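Local coordinates for twin-arginine translocation pathway signal (Rhodoferax ferrireducens, PDB 5IM2), which probably binds a small carboxylate such as benzoate as the solute-binding protein of a TRAP transporter, at residues V49-M57 / V108-Y118; F157-H168 / Y259-K269. All coordinates share one frame; numbering follows the deposited sequence.

Interaction 1: V49-M57 / V108-Y118; sequences VTLKFHTFM and VVDIIWTIPGY. With BEZ (benzoic acid), chain B.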
loop_
_atom_site.group_PDB
_atom_site.type_symbol
_atom_site.label_atom_id
_atom_site.label_comp_id
_atom_site.label_asym_id
_atom_site.label_seq_id
_atom_site.Cartn_x
_atom_site.Cartn_y
_atom_site.Cartn_z
ATOM N N VAL A 49 21.830 17.410 -10.793
ATOM C CA VAL A 49 21.441 17.210 -9.409
ATOM C C VAL A 49 21.306 15.712 -9.188
ATOM O O VAL A 49 20.776 14.988 -10.033
ATOM C CB VAL A 49 20.148 17.990 -9.072
ATOM C CG1 VAL A 49 18.959 17.479 -9.877
ATOM C CG2 VAL A 49 19.843 17.882 -7.611
ATOM N N THR A 50 21.824 15.242 -8.064
ATOM C CA THR A 50 21.721 13.838 -7.702
ATOM C C THR A 50 20.807 13.736 -6.492
ATOM O O THR A 50 21.083 14.331 -5.448
ATOM C CB THR A 50 23.104 13.249 -7.428
ATOM O OG1 THR A 50 23.967 13.573 -8.522
ATOM C CG2 THR A 50 23.049 11.730 -7.283
ATOM N N LEU A 51 19.719 12.998 -6.643
ATOM C CA LEU A 51 18.733 12.823 -5.589
ATOM C C LEU A 51 18.879 11.437 -4.982
ATOM O O LEU A 51 19.012 10.446 -5.706
ATOM C CB LEU A 51 17.316 13.001 -6.144
ATOM C CG LEU A 51 17.028 14.343 -6.806
ATOM C CD1 LEU A 51 15.663 14.311 -7.459
ATOM C CD2 LEU A 51 17.127 15.504 -5.835
ATOM N N LYS A 52 18.820 11.367 -3.651
ATOM C CA LYS A 52 18.854 10.096 -2.942
ATOM C C LYS A 52 17.442 9.555 -2.762
ATOM O O LYS A 52 16.572 10.240 -2.208
ATOM C CB LYS A 52 19.524 10.256 -1.585
ATOM C CG LYS A 52 20.968 10.651 -1.694
ATOM C CD LYS A 52 21.602 10.709 -0.294
ATOM C CE LYS A 52 22.964 11.371 -0.319
ATOM N NZ LYS A 52 22.989 12.518 0.628
ATOM N N PHE A 53 17.236 8.318 -3.209
ATOM C CA PHE A 53 15.956 7.604 -3.132
ATOM C C PHE A 53 16.119 6.407 -2.191
ATOM O O PHE A 53 17.079 5.647 -2.327
ATOM C CB PHE A 53 15.555 7.149 -4.536
ATOM C CG PHE A 53 14.220 6.451 -4.628
ATOM C CD1 PHE A 53 14.071 5.125 -4.248
ATOM C CD2 PHE A 53 13.137 7.097 -5.196
ATOM C CE1 PHE A 53 12.863 4.478 -4.372
ATOM C CE2 PHE A 53 11.915 6.451 -5.315
ATOM C CZ PHE A 53 11.782 5.132 -4.882
ATOM N N HIS A 54 15.213 6.252 -1.210
ATOM C CA HIS A 54 15.304 5.178 -0.225
ATOM C C HIS A 54 13.961 4.484 -0.066
ATOM O O HIS A 54 12.928 5.153 0.025
ATOM C CB HIS A 54 15.745 5.733 1.166
ATOM C CG HIS A 54 16.327 4.724 2.107
ATOM N ND1 HIS A 54 16.378 4.953 3.464
ATOM C CD2 HIS A 54 16.946 3.535 1.907
ATOM C CE1 HIS A 54 16.954 3.928 4.067
ATOM N NE2 HIS A 54 17.303 3.050 3.144
ATOM N N THR A 55 13.980 3.155 0.044
ATOM C CA THR A 55 12.758 2.410 0.337
ATOM C C THR A 55 13.115 1.061 0.940
ATOM O O THR A 55 14.290 0.707 1.087
ATOM C CB THR A 55 11.913 2.247 -0.941
ATOM O OG1 THR A 55 10.650 1.640 -0.643
ATOM C CG2 THR A 55 12.626 1.395 -1.978
ATOM N N PHE A 56 12.080 0.295 1.278
ATOM C CA PHE A 56 12.228 -0.955 2.015
ATOM C C PHE A 56 12.088 -2.188 1.121
ATOM O O PHE A 56 12.324 -3.320 1.584
ATOM C CB PHE A 56 11.191 -0.996 3.167
ATOM C CG PHE A 56 9.757 -1.026 2.682
ATOM C CD1 PHE A 56 9.117 -2.227 2.431
ATOM C CD2 PHE A 56 9.041 0.141 2.479
ATOM C CE1 PHE A 56 7.816 -2.257 1.966
ATOM C CE2 PHE A 56 7.732 0.107 2.008
ATOM C CZ PHE A 56 7.121 -1.098 1.772
ATOM N N MET A 57 11.765 -1.991 -0.167
ATOM C CA MET A 57 11.585 -3.094 -1.095
ATOM C C MET A 57 12.918 -3.750 -1.417
ATOM O O MET A 57 13.958 -3.092 -1.491
ATOM C CB MET A 57 10.944 -2.600 -2.394
ATOM C CG MET A 57 9.552 -1.999 -2.226
ATOM S SD MET A 57 8.379 -3.087 -1.380
ATOM C CE MET A 57 8.248 -4.450 -2.548
ATOM N N VAL A 108 17.656 13.589 5.261
ATOM C CA VAL A 108 18.610 12.485 5.229
ATOM C C VAL A 108 18.679 11.905 3.828
ATOM O O VAL A 108 19.766 11.596 3.312
ATOM C CB VAL A 108 18.184 11.422 6.260
ATOM C CG1 VAL A 108 19.116 10.246 6.236
ATOM C CG2 VAL A 108 18.154 12.036 7.651
ATOM N N VAL A 109 17.507 11.725 3.197
ATOM C CA VAL A 109 17.400 11.428 1.777
ATOM C C VAL A 109 16.467 12.441 1.116
ATOM O O VAL A 109 15.803 13.234 1.782
ATOM C CB VAL A 109 16.878 9.997 1.546
ATOM C CG1 VAL A 109 17.853 8.977 2.152
ATOM C CG2 VAL A 109 15.500 9.846 2.125
ATOM N N ASP A 110 16.371 12.371 -0.218
ATOM C CA ASP A 110 15.487 13.280 -0.951
ATOM C C ASP A 110 14.107 12.702 -1.258
ATOM O O ASP A 110 13.118 13.445 -1.217
ATOM C CB ASP A 110 16.150 13.723 -2.257
ATOM C CG ASP A 110 17.453 14.422 -2.021
ATOM O OD1 ASP A 110 17.396 15.573 -1.521
ATOM O OD2 ASP A 110 18.520 13.831 -2.314
ATOM N N ILE A 111 13.994 11.413 -1.590
ATOM C CA ILE A 111 12.720 10.816 -1.981
ATOM C C ILE A 111 12.583 9.454 -1.326
ATOM O O ILE A 111 13.529 8.658 -1.317
ATOM C CB ILE A 111 12.588 10.675 -3.519
ATOM C CG1 ILE A 111 12.652 12.045 -4.181
ATOM C CG2 ILE A 111 11.312 9.936 -3.875
ATOM C CD1 ILE A 111 12.857 11.941 -5.691
ATOM N N ILE A 112 11.399 9.184 -0.770
ATOM C CA ILE A 112 11.074 7.883 -0.199
ATOM C C ILE A 112 9.749 7.385 -0.773
ATOM O O ILE A 112 8.914 8.160 -1.254
ATOM C CB ILE A 112 11.046 7.916 1.357
ATOM C CG1 ILE A 112 9.997 8.872 1.902
ATOM C CG2 ILE A 112 12.402 8.337 1.848
ATOM C CD1 ILE A 112 8.667 8.256 2.179
ATOM N N TRP A 113 9.569 6.053 -0.725
ATOM C CA TRP A 113 8.300 5.393 -1.010
ATOM C C TRP A 113 8.011 4.487 0.176
ATOM O O TRP A 113 8.841 3.622 0.513
ATOM C CB TRP A 113 8.368 4.585 -2.315
ATOM C CG TRP A 113 7.117 3.910 -2.788
ATOM C CD1 TRP A 113 6.149 4.449 -3.592
ATOM C CD2 TRP A 113 6.746 2.550 -2.567
ATOM N NE1 TRP A 113 5.178 3.502 -3.860
ATOM C CE2 TRP A 113 5.538 2.326 -3.271
ATOM C CE3 TRP A 113 7.315 1.492 -1.849
ATOM C CZ2 TRP A 113 4.880 1.103 -3.261
ATOM C CZ3 TRP A 113 6.661 0.284 -1.839
ATOM C CH2 TRP A 113 5.470 0.091 -2.554
ATOM N N THR A 114 6.894 4.732 0.845
ATOM C CA THR A 114 6.571 4.020 2.080
ATOM C C THR A 114 5.062 3.850 2.218
ATOM O O THR A 114 4.276 4.431 1.468
ATOM C CB THR A 114 7.146 4.751 3.309
ATOM O OG1 THR A 114 7.179 3.861 4.436
ATOM C CG2 THR A 114 6.301 6.006 3.657
ATOM N N ILE A 115 4.669 3.028 3.186
ATOM C CA ILE A 115 3.285 2.939 3.644
ATOM C C ILE A 115 3.102 3.920 4.805
ATOM O O ILE A 115 3.749 3.742 5.860
ATOM C CB ILE A 115 2.944 1.503 4.072
ATOM C CG1 ILE A 115 2.980 0.575 2.847
ATOM C CG2 ILE A 115 1.593 1.431 4.777
ATOM C CD1 ILE A 115 2.580 -0.894 3.059
ATOM N N PRO A 116 2.245 4.959 4.664
ATOM C CA PRO A 116 2.005 5.874 5.794
ATOM C C PRO A 116 1.671 5.164 7.100
ATOM O O PRO A 116 2.225 5.545 8.131
ATOM C CB PRO A 116 0.848 6.749 5.287
ATOM C CG PRO A 116 1.037 6.734 3.769
ATOM C CD PRO A 116 1.468 5.339 3.470
ATOM N N GLY A 117 0.824 4.124 7.065
ATOM C CA GLY A 117 0.382 3.419 8.263
ATOM C C GLY A 117 1.451 2.574 8.927
ATOM O O GLY A 117 1.203 2.022 9.996
ATOM N N TYR A 118 2.635 2.442 8.323
ATOM C CA TYR A 118 3.761 1.900 9.087
ATOM C C TYR A 118 4.104 2.764 10.304
ATOM O O TYR A 118 4.766 2.276 11.223
ATOM C CB TYR A 118 5.005 1.795 8.200
ATOM C CG TYR A 118 5.080 0.615 7.238
ATOM C CD1 TYR A 118 4.084 -0.366 7.168
ATOM C CD2 TYR A 118 6.160 0.508 6.349
ATOM C CE1 TYR A 118 4.189 -1.447 6.271
ATOM C CE2 TYR A 118 6.279 -0.545 5.485
ATOM C CZ TYR A 118 5.306 -1.539 5.438
ATOM O OH TYR A 118 5.490 -2.583 4.548
HETATM C C BEZ B . 2.780 -4.636 2.842
HETATM O O1 BEZ B . 1.734 -5.312 3.059
HETATM O O2 BEZ B . 3.446 -4.205 3.813
HETATM C C1 BEZ B . 3.234 -4.386 1.435
HETATM C C2 BEZ B . 4.378 -3.628 1.201
HETATM C C3 BEZ B . 4.798 -3.437 -0.116
HETATM C C4 BEZ B . 4.067 -3.975 -1.160
HETATM C C5 BEZ B . 2.918 -4.705 -0.924
HETATM C C6 BEZ B . 2.496 -4.914 0.394
#
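F56 and Y118 meet at the benzoate end of this contact. The OH of Y118 lies 3.5 Å from F56 CE1, and Y118 CE2 sits over one face of the F56 ring, near its rim. The two ring planes are turned 59° apart. The F56 ring also lies near parallel to W113 but slid aside, with CZ 3.9 Å from W113 CZ3. M57 folds back through chi2 and chi3 near -60°. Its SD therefore reaches both the W113 ring, obliquely, and benzoate C3. Y118 OH donates to benzoate O2 (2.7 Å), which lies at the edge of the Y118 ring, and L214 N shares the hydroxyl. Cutting F56 back to an alanine is likely to open a gap between Y118 CE2, W113 CZ3 and benzoate C2. Further back, T55 OG1 donates to W113 O (2.9 Å), and F53 CD2 packs on I111 CG2 at 3.6 Å. H54 N bonds I111 O. K52 O accepts from both I111 N and D110 N. D110 OD2 takes K52 N on its anti lone pair, almost straight at 174°, while OD1 bonds S271 OG. The solvent side is looser: K52 CD comes only to 4.1 Å from exposed V108 O, and K52 NZ stays 5.5 Å from D110 OD2. These are two neighbouring parallel strands of a periplasmic-binding-protein-like domain, whose C-terminal ends carry one wall of the ligand pocket.

Interaction 2: F157-H168 / Y259-K269; sequences FKDTQVLALQVH and YTATFVLAMNK. With BEZ (benzoic acid), chain B.
Q161 and M267 exchange backbone hydrogen bonds in an antiparallel pair, as do Q166 and F263. Between them the register slips by one residue. L163 N and A164 N both bond to L265 O, the latter at 3.3 Å, forming a classic beta bulge. Beyond the strands, T260 OG1 donates to H168 O from above the carbonyl plane, and K269 NZ bonds K158 O in that carbonyl's plane (2.7 Å). Water joins D159 O to K269 N. Apolar contacts lie on both faces of the sheet. L165 CD2 runs alongside V264 CG2 at 3.8 Å, and A164 CB meets L265 CB on the other face. Q166 crosses F263 obliquely; its OE1 takes W113 NE1 and its NE2 gives to Q299 OE1. The aromatic group is H168, Y259 and F263. H168 CG lies between the backbone N and the carbonyl carbon (chi1 63°), which brings CD2 to 3.6 Å from F263 CE1, rim to rim. The backbone N of A261 lies over one H168 face. F263 CE2 touches benzoate C3 at 3.7 Å. A second water links H168 NE2, Y259 OH and benzoate O1. The F263 rim thus meets the benzoate ring, with H168 CD2 near C6, while a water carries the polar contact from H168 and Y259 to the carboxylate.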
loop_
_atom_site.group_PDB
_atom_site.type_symbol
_atom_site.label_atom_id
_atom_site.label_comp_id
_atom_site.label_asym_id
_atom_site.label_seq_id
_atom_site.Cartn_x
_atom_site.Cartn_y
_atom_site.Cartn_z
ATOM N N PHE A 157 0.094 15.773 4.850
ATOM C CA PHE A 157 1.453 15.536 4.395
ATOM C C PHE A 157 2.186 16.845 4.119
ATOM O O PHE A 157 3.099 16.878 3.292
ATOM C CB PHE A 157 1.465 14.688 3.128
ATOM C CG PHE A 157 1.016 13.241 3.313
ATOM C CD1 PHE A 157 1.823 12.314 3.969
ATOM C CD2 PHE A 157 -0.185 12.803 2.775
ATOM C CE1 PHE A 157 1.427 11.000 4.100
ATOM C CE2 PHE A 157 -0.588 11.469 2.922
ATOM C CZ PHE A 157 0.224 10.578 3.575
ATOM N N LYS A 158 1.791 17.928 4.780
ATOM C CA LYS A 158 2.290 19.248 4.396
ATOM C C LYS A 158 3.761 19.438 4.720
ATOM O O LYS A 158 4.356 20.428 4.264
ATOM C CB LYS A 158 1.475 20.351 5.071
ATOM C CG LYS A 158 1.574 20.370 6.589
ATOM C CD LYS A 158 0.786 21.539 7.167
ATOM C CE LYS A 158 1.093 21.741 8.637
ATOM N NZ LYS A 158 -0.104 21.531 9.494
ATOM N N ASP A 159 4.370 18.501 5.450
ATOM C CA ASP A 159 5.775 18.619 5.790
ATOM C C ASP A 159 6.678 17.985 4.737
ATOM O O ASP A 159 7.907 18.053 4.878
ATOM C CB ASP A 159 6.052 18.044 7.192
ATOM C CG ASP A 159 5.441 16.673 7.424
ATOM O OD1 ASP A 159 4.661 16.204 6.578
ATOM O OD2 ASP A 159 5.734 16.077 8.492
ATOM N N THR A 160 6.104 17.453 3.649
ATOM C CA THR A 160 6.877 17.006 2.501
ATOM C C THR A 160 6.211 17.510 1.233
ATOM O O THR A 160 5.113 18.076 1.253
ATOM C CB THR A 160 7.021 15.466 2.450
ATOM O OG1 THR A 160 5.737 14.823 2.315
ATOM C CG2 THR A 160 7.779 14.968 3.697
ATOM N N GLN A 161 6.904 17.307 0.125
ATOM C CA GLN A 161 6.338 17.496 -1.204
ATOM C C GLN A 161 5.873 16.124 -1.702
ATOM O O GLN A 161 6.688 15.268 -2.050
ATOM C CB GLN A 161 7.382 18.142 -2.119
ATOM C CG GLN A 161 6.999 18.290 -3.570
ATOM C CD GLN A 161 5.829 19.209 -3.810
ATOM O OE1 GLN A 161 5.115 19.051 -4.799
ATOM N NE2 GLN A 161 5.632 20.175 -2.944
ATOM N N VAL A 162 4.563 15.895 -1.703
ATOM C CA VAL A 162 4.046 14.607 -2.146
ATOM C C VAL A 162 4.030 14.561 -3.664
ATOM O O VAL A 162 3.421 15.408 -4.339
ATOM C CB VAL A 162 2.667 14.316 -1.555
ATOM C CG1 VAL A 162 2.073 13.003 -2.104
ATOM C CG2 VAL A 162 2.804 14.193 -0.036
ATOM N N LEU A 163 4.734 13.577 -4.201
ATOM C CA LEU A 163 4.798 13.350 -5.628
ATOM C C LEU A 163 3.712 12.417 -6.132
ATOM O O LEU A 163 3.259 12.592 -7.265
ATOM C CB LEU A 163 6.169 12.769 -5.992
ATOM C CG LEU A 163 7.381 13.521 -5.453
ATOM C CD1 LEU A 163 8.699 12.903 -5.975
ATOM C CD2 LEU A 163 7.358 14.997 -5.803
ATOM N N ALA A 164 3.292 11.428 -5.338
ATOM C CA ALA A 164 2.280 10.465 -5.745
ATOM C C ALA A 164 1.738 9.748 -4.523
ATOM O O ALA A 164 2.395 9.685 -3.471
ATOM C CB ALA A 164 2.829 9.457 -6.770
ATOM N N LEU A 165 0.514 9.224 -4.690
ATOM C CA LEU A 165 -0.240 8.464 -3.694
ATOM C C LEU A 165 -0.916 7.301 -4.404
ATOM O O LEU A 165 -1.460 7.496 -5.492
ATOM C CB LEU A 165 -1.315 9.331 -3.016
ATOM C CG LEU A 165 -0.774 10.407 -2.103
ATOM C CD1 LEU A 165 -1.815 11.518 -2.009
ATOM C CD2 LEU A 165 -0.434 9.820 -0.717
ATOM N N GLN A 166 -0.894 6.099 -3.823
ATOM C CA GLN A 166 -1.432 4.937 -4.529
ATOM C C GLN A 166 -1.722 3.797 -3.560
ATOM O O GLN A 166 -1.409 3.867 -2.366
ATOM C CB GLN A 166 -0.481 4.500 -5.652
ATOM C CG GLN A 166 0.987 4.400 -5.249
ATOM C CD GLN A 166 1.594 3.011 -5.358
ATOM O OE1 GLN A 166 2.794 2.871 -5.376
ATOM N NE2 GLN A 166 0.782 2.000 -5.379
ATOM N N VAL A 167 -2.428 2.800 -4.083
ATOM C CA VAL A 167 -2.792 1.588 -3.358
ATOM C C VAL A 167 -2.280 0.390 -4.154
ATOM O O VAL A 167 -1.883 0.520 -5.316
ATOM C CB VAL A 167 -4.304 1.473 -3.108
ATOM C CG1 VAL A 167 -4.785 2.699 -2.343
ATOM C CG2 VAL A 167 -5.051 1.271 -4.439
ATOM N N HIS A 168 -2.281 -0.786 -3.518
ATOM C CA HIS A 168 -1.952 -2.022 -4.209
ATOM C C HIS A 168 -3.215 -2.816 -4.605
ATOM O O HIS A 168 -4.347 -2.367 -4.435
ATOM C CB HIS A 168 -0.930 -2.849 -3.395
ATOM C CG HIS A 168 -1.378 -3.336 -2.034
ATOM N ND1 HIS A 168 -2.517 -4.096 -1.826
ATOM C CD2 HIS A 168 -0.774 -3.235 -0.823
ATOM C CE1 HIS A 168 -2.617 -4.391 -0.536
ATOM N NE2 HIS A 168 -1.554 -3.913 0.092
ATOM N N TYR A 259 -9.258 -5.599 1.445
ATOM C CA TYR A 259 -8.539 -4.390 1.841
ATOM C C TYR A 259 -7.477 -4.067 0.793
ATOM O O TYR A 259 -7.106 -4.898 -0.036
ATOM C CB TYR A 259 -7.875 -4.532 3.242
ATOM C CG TYR A 259 -6.557 -5.241 3.165
ATOM C CD1 TYR A 259 -6.489 -6.618 3.090
ATOM C CD2 TYR A 259 -5.375 -4.519 3.084
ATOM C CE1 TYR A 259 -5.266 -7.274 2.944
ATOM C CE2 TYR A 259 -4.147 -5.165 2.945
ATOM C CZ TYR A 259 -4.106 -6.538 2.869
ATOM O OH TYR A 259 -2.886 -7.170 2.718
ATOM N N THR A 260 -6.983 -2.840 0.870
ATOM C CA THR A 260 -5.715 -2.461 0.260
ATOM C C THR A 260 -4.978 -1.539 1.226
ATOM O O THR A 260 -5.540 -1.039 2.210
ATOM C CB THR A 260 -5.931 -1.831 -1.118
ATOM O OG1 THR A 260 -4.660 -1.654 -1.744
ATOM C CG2 THR A 260 -6.660 -0.492 -1.040
ATOM N N ALA A 261 -3.691 -1.351 0.969
ATOM C CA ALA A 261 -2.877 -0.428 1.741
ATOM C C ALA A 261 -2.477 0.747 0.861
ATOM O O ALA A 261 -2.379 0.621 -0.351
ATOM C CB ALA A 261 -1.632 -1.119 2.314
ATOM N N THR A 262 -2.265 1.897 1.492
ATOM C CA THR A 262 -1.856 3.104 0.808
ATOM C C THR A 262 -0.356 3.290 0.879
ATOM O O THR A 262 0.302 2.887 1.836
ATOM C CB THR A 262 -2.535 4.345 1.385
ATOM O OG1 THR A 262 -2.211 4.493 2.765
ATOM C CG2 THR A 262 -4.004 4.233 1.224
ATOM N N PHE A 263 0.166 3.930 -0.155
ATOM C CA PHE A 263 1.574 4.242 -0.279
ATOM C C PHE A 263 1.717 5.703 -0.653
ATOM O O PHE A 263 0.874 6.247 -1.377
ATOM C CB PHE A 263 2.256 3.392 -1.384
ATOM C CG PHE A 263 2.159 1.921 -1.157
ATOM C CD1 PHE A 263 1.003 1.244 -1.455
ATOM C CD2 PHE A 263 3.239 1.217 -0.603
ATOM C CE1 PHE A 263 0.916 -0.110 -1.221
ATOM C CE2 PHE A 263 3.153 -0.128 -0.378
ATOM C CZ PHE A 263 1.976 -0.795 -0.702
ATOM N N VAL A 264 2.800 6.307 -0.185
ATOM C CA VAL A 264 3.156 7.675 -0.537
ATOM C C VAL A 264 4.565 7.705 -1.117
ATOM O O VAL A 264 5.486 7.055 -0.601
ATOM C CB VAL A 264 3.032 8.626 0.669
ATOM C CG1 VAL A 264 4.005 8.245 1.748
ATOM C CG2 VAL A 264 3.231 10.064 0.207
ATOM N N LEU A 265 4.723 8.471 -2.218
ATOM C CA LEU A 265 6.011 8.801 -2.801
ATOM C C LEU A 265 6.227 10.253 -2.416
ATOM O O LEU A 265 5.534 11.139 -2.937
ATOM C CB LEU A 265 6.016 8.618 -4.321
ATOM C CG LEU A 265 7.297 8.924 -5.080
ATOM C CD1 LEU A 265 8.373 7.909 -4.703
ATOM C CD2 LEU A 265 6.990 8.899 -6.568
ATOM N N ALA A 266 7.123 10.485 -1.469
ATOM C CA ALA A 266 7.311 11.795 -0.865
ATOM C C ALA A 266 8.738 12.324 -1.044
ATOM O O ALA A 266 9.717 11.573 -0.911
ATOM C CB ALA A 266 6.964 11.717 0.636
ATOM N N MET A 267 8.853 13.637 -1.271
ATOM C CA MET A 267 10.129 14.317 -1.480
ATOM C C MET A 267 10.374 15.363 -0.405
ATOM O O MET A 267 9.441 16.025 0.060
ATOM C CB MET A 267 10.158 14.978 -2.881
ATOM C CG MET A 267 11.510 15.473 -3.267
ATOM S SD MET A 267 11.572 16.025 -4.983
ATOM C CE MET A 267 13.286 16.524 -5.022
ATOM N N ASN A 268 11.637 15.505 0.000
ATOM C CA ASN A 268 12.044 16.608 0.859
ATOM C C ASN A 268 11.664 17.955 0.243
ATOM O O ASN A 268 12.012 18.245 -0.902
ATOM C CB ASN A 268 13.560 16.534 1.080
ATOM C CG ASN A 268 14.078 17.655 1.916
ATOM O OD1 ASN A 268 14.661 18.616 1.402
ATOM N ND2 ASN A 268 13.893 17.549 3.231
ATOM N N LYS A 269 10.994 18.807 1.023
ATOM C CA LYS A 269 10.518 20.092 0.507
ATOM C C LYS A 269 11.672 21.025 0.145
ATOM O O LYS A 269 11.637 21.689 -0.899
ATOM C CB LYS A 269 9.593 20.752 1.535
ATOM C CG LYS A 269 8.525 21.670 0.930
ATOM C CD LYS A 269 7.208 21.626 1.723
ATOM C CE LYS A 269 7.458 21.752 3.217
ATOM N NZ LYS A 269 6.281 22.294 3.961
HETATM C C BEZ B . 2.780 -4.636 2.842
HETATM O O1 BEZ B . 1.734 -5.312 3.059
HETATM O O2 BEZ B . 3.446 -4.205 3.813
HETATM C C1 BEZ B . 3.234 -4.386 1.435
HETATM C C2 BEZ B . 4.378 -3.628 1.201
HETATM C C3 BEZ B . 4.798 -3.437 -0.116
HETATM C C4 BEZ B . 4.067 -3.975 -1.160
HETATM C C5 BEZ B . 2.918 -4.705 -0.924
HETATM C C6 BEZ B . 2.496 -4.914 0.394
HETATM O O HOH W 1 10.476 18.042 3.769
HETATM O O HOH W 2 -0.879 -5.385 2.442
#

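How the interactions relate
From the N terminus, strand 49-55 comes first. Interaction 1 closes a loop of 50 residues, about half of it helix, when strand 111-114 returns beside it. Interaction 2 follows in series, without nesting or crossing. It joins 157-168 to 259-269 across 90 residues, which include strands of the second, six-stranded sheet. Both contacts belong to the five-stranded sheet, and each pairs two of its strands. The neighbours 111-114 and 262-267 join the pairs, making four of the five. D110 O and N268 N probably form a hydrogen bond across that seam. The W113 ring also stacks on F263. Both contacts bring residues to the benzoate.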